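Local coordinates for protein F420-reducing hydrogenase, subunit beta (Methanothermobacter marburgensis, PDB 4OMF) that probably serves as the flavin- and iron-sulfur-containing subunit through which a nickel-iron hydrogenase complex passes electrons from hydrogen to coenzyme F420, at residues Pro57-Ala62 against Phe78-Met83; Ala45-Pro50 against Gly98-Pro103. One frame throughout, in Å; residues are numbered along the deposited sequence.

In the fold
After strand 8-14 and helices 17-22 and 28-39, the chain lays down strand 44-51, turns back into strand 56-62, passes helix 65-70 and the loop around 78-83, and then returns through strand 97-101. Interaction 1 closes the short loop between 57-62 and 78-83, and all of it falls within the longer loop that interaction 2 closes between 45-50 and 98-103. The mixed sheet joins the two: strand 44-51 pairs antiparallel with 56-62 on one flank and parallel with 97-101 on the other. Interaction 1 fastens the 78-83 loop to the outermost strand, interaction 2 pairs two inner strands of the sheet, and FAD touches both.

Interaction 1: residues Pro57-Ala62 against Phe78-Met83; sequences PQPMVA and FSPNVM. With FAD (flavin-adenine dinucleotide), chain R.
Pro59 presses its ring into the loop of Phe78-Met83 and has the largest share of the surface buried here. From CB onward, the ring carbons meet overlapping parts of the loop. Pro59 CB lies 3.8 Å from Asn81 OD1. Pro59 CG reaches furthest in, 3.5 Å from Pro80 O, and also packs on the ring of Pro80 and on Met83 SD, which is 4.0 Å away. CD lies against Ser79 OG, which CG also touches. Pro80 is the centre of an inverse gamma turn in the loop that leads to helix 85-89, and this loop lies against strand 56-62, an outermost strand of the mixed sheet within this chain. Two of the polar groups beside Pro59 pair with each other, while Pro80 O accepts Met83 N. Ser79 OG donates to Asn81 OD1 over 2.9 Å, reaching it because OG stands anti to the backbone N (chi1 179°), and the hydroxyl sits 23° off the amide's carbonyl plane. With OD1 held by the serine, the amide is fixed in rotation and Asn81 ND2 points the other way, donating to Val100 O on strand 97-101 and resting 3.4 Å from C2A of the FAD adenine. A leucine in place of Asn81 would probably leave Ser79 OG and Val100 O without their mate and disturb the packing beside the adenine. Ser79 CB also faces that base, 3.7 Å from N1A of FAD, and Ser79 CB also touches Pro57 CG. At the Pro57 end of the strand a water donates to both backbone carbonyls, Pro57 O and Phe78 O, bridging the segments. Phe78, Pro80, Val82 and Met83 also pack against the chain of another protein of the assembly.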
loop_
_atom_site.group_PDB
_atom_site.type_symbol
_atom_site.label_atom_id
_atom_site.label_comp_id
_atom_site.label_asym_id
_atom_site.label_seq_id
_atom_site.Cartn_x
_atom_site.Cartn_y
_atom_site.Cartn_z
ATOM N N PRO C 57 25.653 3.366 -12.034
ATOM C CA PRO C 57 25.335 4.744 -12.421
ATOM C C PRO C 57 23.980 5.200 -11.901
ATOM O O PRO C 57 23.168 4.396 -11.456
ATOM C CB PRO C 57 25.338 4.692 -13.952
ATOM C CG PRO C 57 24.945 3.259 -14.270
ATOM C CD PRO C 57 25.591 2.425 -13.167
ATOM N N GLN C 58 23.754 6.505 -11.953
ATOM C CA GLN C 58 22.441 7.074 -11.657
ATOM C C GLN C 58 22.053 8.038 -12.778
ATOM O O GLN C 58 22.879 8.853 -13.227
ATOM C CB GLN C 58 22.448 7.784 -10.296
ATOM C CG GLN C 58 22.573 6.821 -9.106
ATOM C CD GLN C 58 21.274 6.052 -8.818
ATOM O OE1 GLN C 58 20.174 6.484 -9.199
ATOM N NE2 GLN C 58 21.400 4.909 -8.140
ATOM N N PRO C 59 20.802 7.955 -13.234
ATOM C CA PRO C 59 20.328 8.924 -14.232
ATOM C C PRO C 59 20.453 10.329 -13.694
ATOM O O PRO C 59 20.224 10.564 -12.499
ATOM C CB PRO C 59 18.859 8.547 -14.441
ATOM C CG PRO C 59 18.769 7.112 -13.973
ATOM C CD PRO C 59 19.757 6.990 -12.854
ATOM N N MET C 60 20.815 11.257 -14.564
ATOM C CA MET C 60 20.990 12.643 -14.147
ATOM C C MET C 60 20.764 13.557 -15.354
ATOM O O MET C 60 20.890 13.122 -16.506
ATOM C CB MET C 60 22.382 12.854 -13.546
ATOM C CG MET C 60 23.537 12.666 -14.540
ATOM S SD MET C 60 23.938 14.164 -15.469
ATOM C CE MET C 60 24.303 15.314 -14.146
ATOM N N VAL C 61 20.423 14.814 -15.091
ATOM C CA VAL C 61 20.156 15.767 -16.174
ATOM C C VAL C 61 21.412 16.586 -16.426
ATOM O O VAL C 61 21.815 17.365 -15.576
ATOM C CB VAL C 61 18.976 16.720 -15.824
ATOM C CG1 VAL C 61 18.706 17.706 -16.952
ATOM C CG2 VAL C 61 17.722 15.922 -15.479
ATOM N N ALA C 62 22.051 16.386 -17.572
ATOM C CA ALA C 62 23.285 17.101 -17.876
ATOM C C ALA C 62 22.943 18.359 -18.631
ATOM O O ALA C 62 22.175 18.302 -19.589
ATOM C CB ALA C 62 24.255 16.214 -18.710
ATOM N N PHE C 78 21.825 -1.477 -14.462
ATOM C CA PHE C 78 20.653 -0.627 -14.631
ATOM C C PHE C 78 20.939 0.852 -14.423
ATOM O O PHE C 78 21.597 1.239 -13.461
ATOM C CB PHE C 78 19.538 -1.045 -13.659
ATOM C CG PHE C 78 19.234 -2.514 -13.678
ATOM C CD1 PHE C 78 19.227 -3.248 -12.503
ATOM C CD2 PHE C 78 18.938 -3.166 -14.867
ATOM C CE1 PHE C 78 18.938 -4.606 -12.510
ATOM C CE2 PHE C 78 18.664 -4.515 -14.883
ATOM C CZ PHE C 78 18.663 -5.244 -13.696
ATOM N N SER C 79 20.418 1.676 -15.327
ATOM C CA SER C 79 20.327 3.113 -15.129
ATOM C C SER C 79 18.996 3.491 -15.743
ATOM O O SER C 79 18.896 3.627 -16.954
ATOM C CB SER C 79 21.475 3.866 -15.792
ATOM O OG SER C 79 21.343 5.272 -15.604
ATOM N N PRO C 80 17.944 3.598 -14.914
ATOM C CA PRO C 80 16.603 3.777 -15.487
ATOM C C PRO C 80 16.416 5.205 -15.971
ATOM O O PRO C 80 15.718 5.993 -15.318
ATOM C CB PRO C 80 15.665 3.465 -14.311
ATOM C CG PRO C 80 16.539 2.832 -13.246
ATOM C CD PRO C 80 17.901 3.435 -13.457
ATOM N N ASN C 81 17.027 5.522 -17.109
ATOM C CA ASN C 81 17.113 6.899 -17.592
ATOM C C ASN C 81 15.771 7.569 -17.793
ATOM O O ASN C 81 15.671 8.777 -17.631
ATOM C CB ASN C 81 17.892 6.958 -18.919
ATOM C CG ASN C 81 19.378 6.810 -18.725
ATOM O OD1 ASN C 81 19.858 6.688 -17.602
ATOM N ND2 ASN C 81 20.123 6.836 -19.823
ATOM N N VAL C 82 14.745 6.795 -18.147
ATOM C CA VAL C 82 13.437 7.385 -18.390
ATOM C C VAL C 82 12.917 8.086 -17.145
ATOM O O VAL C 82 12.178 9.063 -17.274
ATOM C CB VAL C 82 12.406 6.323 -18.859
ATOM C CG1 VAL C 82 11.071 6.969 -19.272
ATOM C CG2 VAL C 82 12.981 5.538 -20.026
ATOM N N MET C 83 13.300 7.622 -15.956
ATOM C CA MET C 83 12.757 8.190 -14.708
ATOM C C MET C 83 13.005 9.699 -14.541
ATOM O O MET C 83 12.289 10.360 -13.794
ATOM C CB MET C 83 13.328 7.451 -13.489
ATOM C CG MET C 83 14.755 7.836 -13.124
ATOM S SD MET C 83 15.465 6.765 -11.813
ATOM C CE MET C 83 14.281 7.181 -10.527
HETATM P PA FAD R . 29.837 7.477 -25.060
HETATM O O1A FAD R . 30.784 6.539 -24.357
HETATM O O2A FAD R . 30.254 8.812 -25.604
HETATM O O5B FAD R . 28.616 7.739 -24.072
HETATM C C5B FAD R . 27.949 6.565 -23.587
HETATM C C4B FAD R . 26.535 6.980 -23.175
HETATM O O4B FAD R . 25.817 5.824 -22.742
HETATM C C3B FAD R . 26.592 7.959 -22.009
HETATM O O3B FAD R . 25.766 9.109 -22.244
HETATM C C2B FAD R . 26.027 7.148 -20.851
HETATM O O2B FAD R . 25.275 7.988 -19.961
HETATM C C1B FAD R . 25.143 6.118 -21.529
HETATM N N9A FAD R . 25.045 4.907 -20.696
HETATM C C8A FAD R . 26.080 4.203 -20.205
HETATM N N7A FAD R . 25.640 3.139 -19.494
HETATM C C5A FAD R . 24.280 3.176 -19.541
HETATM C C6A FAD R . 23.181 2.356 -18.980
HETATM N N6A FAD R . 23.435 1.271 -18.202
HETATM N N1A FAD R . 21.927 2.732 -19.276
HETATM C C2A FAD R . 21.646 3.826 -20.015
HETATM N N3A FAD R . 22.593 4.631 -20.551
HETATM C C4A FAD R . 23.901 4.342 -20.339
HETATM N N1 FAD R . 26.661 -2.031 -27.947
HETATM C C2 FAD R . 26.554 -2.969 -28.971
HETATM O O2 FAD R . 27.153 -2.757 -30.044
HETATM N N3 FAD R . 25.825 -4.129 -28.751
HETATM C C4 FAD R . 25.166 -4.339 -27.557
HETATM O O4 FAD R . 24.488 -5.381 -27.415
HETATM C C4X FAD R . 25.792 -3.779 -26.380
HETATM N N5 FAD R . 25.132 -4.116 -25.092
HETATM C C5X FAD R . 24.800 -2.923 -24.304
HETATM C C6 FAD R . 24.120 -3.186 -23.103
HETATM C C7 FAD R . 23.941 -2.163 -22.164
HETATM C C7M FAD R . 23.194 -2.435 -20.865
HETATM C C8 FAD R . 24.466 -0.903 -22.445
HETATM C C8M FAD R . 24.344 0.285 -21.509
HETATM C C9 FAD R . 25.164 -0.636 -23.643
HETATM C C9A FAD R . 25.417 -1.676 -24.544
HETATM N N10 FAD R . 26.028 -1.397 -25.795
HETATM C C10 FAD R . 26.350 -2.422 -26.664
HETATM C "C1'" FAD R . 26.301 -0.029 -26.280
HETATM C "C2'" FAD R . 27.698 0.463 -26.005
HETATM O "O2'" FAD R . 28.364 -0.220 -25.045
HETATM C "C3'" FAD R . 27.787 1.808 -25.989
HETATM O "O3'" FAD R . 27.230 2.379 -24.893
HETATM C "C4'" FAD R . 27.492 2.531 -27.292
HETATM O "O4'" FAD R . 28.269 2.007 -28.390
HETATM C "C5'" FAD R . 27.721 4.039 -27.147
HETATM O "O5'" FAD R . 29.114 4.315 -27.155
HETATM P P FAD R . 29.664 5.787 -27.456
HETATM O O1P FAD R . 28.973 6.260 -28.716
HETATM O O2P FAD R . 31.165 5.778 -27.431
HETATM O O3P FAD R . 29.055 6.647 -26.216
HETATM O O HOH W 1 23.060 1.576 -11.477
#

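Interaction 2: residues Ala45-Pro50 against Gly98-Pro103; sequences AVVAGP and GTVAIP. With FAD (flavin-adenine dinucleotide), chain R; SF4 (iron/sulfur cluster), chain N.
Val46 and Thr99 are bridge partners in parallel neighbouring strands of the mixed sheet that carries FAD, with Gly98 next to Ala45 one step earlier. The contact buries most surface on Val46, Gly98 and Val100. Val46 bonds through both its backbone polar groups. Val46 N donates to Gly98 O at 3.0 Å, and Val46 O accepts, more weakly, from Val100 N. Thr99 OG1 also donates to Val46 O, at 3.1 Å. It lies anti to its own N (chi1 -170°), which brings it within reach of that oxygen from above the carbonyl plane, 40° out of it. The Val46 and Thr99 side chains run side by side on one face, Val46 CB against OG1. Gly98 carries no side chain, and Ala45 CB lies 3.5 Å from Gly98 O.

The strands then diverge around the cofactor: Val100 and Val47 meet at about a right angle through their CG1 methyls, both also near the adenosine ribose. Further along, Ile102 and Pro103 reach the iron-sulfur cluster, and Ala48 N donates to the FAD ribose hydroxyl O2B over 2.8 Å.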
loop_
_atom_site.group_PDB
_atom_site.type_symbol
_atom_site.label_atom_id
_atom_site.label_comp_id
_atom_site.label_asym_id
_atom_site.label_seq_id
_atom_site.Cartn_x
_atom_site.Cartn_y
_atom_site.Cartn_z
ATOM N N ALA C 45 20.309 17.080 -21.357
ATOM C CA ALA C 45 20.043 15.695 -21.715
ATOM C C ALA C 45 20.079 14.788 -20.502
ATOM O O ALA C 45 20.868 15.002 -19.598
ATOM C CB ALA C 45 21.060 15.207 -22.764
ATOM N N VAL C 46 19.241 13.762 -20.496
ATOM C CA VAL C 46 19.286 12.781 -19.409
ATOM C C VAL C 46 20.291 11.709 -19.818
ATOM O O VAL C 46 20.233 11.203 -20.948
ATOM C CB VAL C 46 17.892 12.146 -19.122
ATOM C CG1 VAL C 46 18.049 10.976 -18.143
ATOM C CG2 VAL C 46 16.934 13.195 -18.534
ATOM N N VAL C 47 21.249 11.433 -18.926
ATOM C CA VAL C 47 22.314 10.466 -19.160
ATOM C C VAL C 47 22.566 9.603 -17.924
ATOM O O VAL C 47 22.115 9.936 -16.833
ATOM C CB VAL C 47 23.636 11.152 -19.541
ATOM C CG1 VAL C 47 23.513 11.847 -20.914
ATOM C CG2 VAL C 47 24.046 12.133 -18.460
ATOM N N ALA C 48 23.309 8.514 -18.101
ATOM C CA ALA C 48 23.690 7.659 -16.979
ATOM C C ALA C 48 24.970 8.156 -16.325
ATOM O O ALA C 48 26.057 7.788 -16.756
ATOM C CB ALA C 48 23.862 6.208 -17.445
ATOM N N GLY C 49 24.838 8.992 -15.297
ATOM C CA GLY C 49 25.990 9.609 -14.661
ATOM C C GLY C 49 26.502 8.794 -13.489
ATOM O O GLY C 49 25.928 7.760 -13.147
ATOM N N PRO C 50 27.598 9.255 -12.865
ATOM C CA PRO C 50 28.203 8.522 -11.745
ATOM C C PRO C 50 27.216 8.397 -10.594
ATOM O O PRO C 50 26.397 9.299 -10.404
ATOM C CB PRO C 50 29.401 9.397 -11.348
ATOM C CG PRO C 50 29.666 10.270 -12.555
ATOM C CD PRO C 50 28.319 10.500 -13.176
ATOM N N GLY C 98 17.189 16.183 -24.733
ATOM C CA GLY C 98 17.829 15.025 -25.336
ATOM C C GLY C 98 17.913 13.878 -24.339
ATOM O O GLY C 98 17.785 14.083 -23.128
ATOM N N THR C 99 18.125 12.654 -24.832
ATOM C CA THR C 99 18.426 11.575 -23.899
ATOM C C THR C 99 19.114 10.441 -24.626
ATOM O O THR C 99 19.085 10.370 -25.857
ATOM C CB THR C 99 17.149 11.034 -23.189
ATOM O OG1 THR C 99 17.541 10.149 -22.125
ATOM C CG2 THR C 99 16.250 10.296 -24.179
ATOM N N VAL C 100 19.747 9.569 -23.859
ATOM C CA VAL C 100 20.285 8.337 -24.404
ATOM C C VAL C 100 19.504 7.197 -23.763
ATOM O O VAL C 100 19.141 7.279 -22.575
ATOM C CB VAL C 100 21.803 8.205 -24.132
ATOM C CG1 VAL C 100 22.098 8.370 -22.654
ATOM C CG2 VAL C 100 22.354 6.864 -24.687
ATOM N N ALA C 101 19.217 6.163 -24.558
ATOM C CA ALA C 101 18.351 5.075 -24.105
ATOM C C ALA C 101 18.702 3.756 -24.792
ATOM O O ALA C 101 18.944 3.736 -25.980
ATOM C CB ALA C 101 16.878 5.432 -24.375
ATOM N N ILE C 102 18.721 2.669 -24.034
ATOM C CA ILE C 102 18.753 1.325 -24.612
ATOM C C ILE C 102 17.349 1.027 -25.197
ATOM O O ILE C 102 16.419 1.796 -24.975
ATOM C CB ILE C 102 19.193 0.289 -23.556
ATOM C CG1 ILE C 102 18.318 0.369 -22.296
ATOM C CG2 ILE C 102 20.680 0.509 -23.200
ATOM C CD1 ILE C 102 18.634 -0.737 -21.258
ATOM N N PRO C 103 17.203 -0.049 -25.987
ATOM C CA PRO C 103 15.919 -0.203 -26.700
ATOM C C PRO C 103 14.665 -0.235 -25.801
ATOM O O PRO C 103 13.686 0.416 -26.155
ATOM C CB PRO C 103 16.096 -1.523 -27.451
ATOM C CG PRO C 103 17.599 -1.528 -27.792
ATOM C CD PRO C 103 18.246 -0.955 -26.520
HETATM P PA FAD R . 29.837 7.477 -25.060
HETATM O O1A FAD R . 30.784 6.539 -24.357
HETATM O O2A FAD R . 30.254 8.812 -25.604
HETATM O O5B FAD R . 28.616 7.739 -24.072
HETATM C C5B FAD R . 27.949 6.565 -23.587
HETATM C C4B FAD R . 26.535 6.980 -23.175
HETATM O O4B FAD R . 25.817 5.824 -22.742
HETATM C C3B FAD R . 26.592 7.959 -22.009
HETATM O O3B FAD R . 25.766 9.109 -22.244
HETATM C C2B FAD R . 26.027 7.148 -20.851
HETATM O O2B FAD R . 25.275 7.988 -19.961
HETATM C C1B FAD R . 25.143 6.118 -21.529
HETATM N N9A FAD R . 25.045 4.907 -20.696
HETATM C C8A FAD R . 26.080 4.203 -20.205
HETATM N N7A FAD R . 25.640 3.139 -19.494
HETATM C C5A FAD R . 24.280 3.176 -19.541
HETATM C C6A FAD R . 23.181 2.356 -18.980
HETATM N N6A FAD R . 23.435 1.271 -18.202
HETATM N N1A FAD R . 21.927 2.732 -19.276
HETATM C C2A FAD R . 21.646 3.826 -20.015
HETATM N N3A FAD R . 22.593 4.631 -20.551
HETATM C C4A FAD R . 23.901 4.342 -20.339
HETATM N N1 FAD R . 26.661 -2.031 -27.947
HETATM C C2 FAD R . 26.554 -2.969 -28.971
HETATM O O2 FAD R . 27.153 -2.757 -30.044
HETATM N N3 FAD R . 25.825 -4.129 -28.751
HETATM C C4 FAD R . 25.166 -4.339 -27.557
HETATM O O4 FAD R . 24.488 -5.381 -27.415
HETATM C C4X FAD R . 25.792 -3.779 -26.380
HETATM N N5 FAD R . 25.132 -4.116 -25.092
HETATM C C5X FAD R . 24.800 -2.923 -24.304
HETATM C C6 FAD R . 24.120 -3.186 -23.103
HETATM C C7 FAD R . 23.941 -2.163 -22.164
HETATM C C7M FAD R . 23.194 -2.435 -20.865
HETATM C C8 FAD R . 24.466 -0.903 -22.445
HETATM C C8M FAD R . 24.344 0.285 -21.509
HETATM C C9 FAD R . 25.164 -0.636 -23.643
HETATM C C9A FAD R . 25.417 -1.676 -24.544
HETATM N N10 FAD R . 26.028 -1.397 -25.795
HETATM C C10 FAD R . 26.350 -2.422 -26.664
HETATM C "C1'" FAD R . 26.301 -0.029 -26.280
HETATM C "C2'" FAD R . 27.698 0.463 -26.005
HETATM O "O2'" FAD R . 28.364 -0.220 -25.045
HETATM C "C3'" FAD R . 27.787 1.808 -25.989
HETATM O "O3'" FAD R . 27.230 2.379 -24.893
HETATM C "C4'" FAD R . 27.492 2.531 -27.292
HETATM O "O4'" FAD R . 28.269 2.007 -28.390
HETATM C "C5'" FAD R . 27.721 4.039 -27.147
HETATM O "O5'" FAD R . 29.114 4.315 -27.155
HETATM P P FAD R . 29.664 5.787 -27.456
HETATM O O1P FAD R . 28.973 6.260 -28.716
HETATM O O2P FAD R . 31.165 5.778 -27.431
HETATM O O3P FAD R . 29.055 6.647 -26.216
HETATM FE FE1 SF4 N . 16.246 -3.719 -22.255
HETATM FE FE2 SF4 N . 16.078 -5.478 -24.228
HETATM FE FE3 SF4 N . 17.052 -6.267 -21.870
HETATM FE FE4 SF4 N . 18.536 -4.596 -23.371
HETATM S S1 SF4 N . 17.952 -6.773 -23.930
HETATM S S2 SF4 N . 18.089 -4.362 -21.104
HETATM S S3 SF4 N . 16.947 -3.382 -24.431
HETATM S S4 SF4 N . 14.896 -5.591 -22.270
#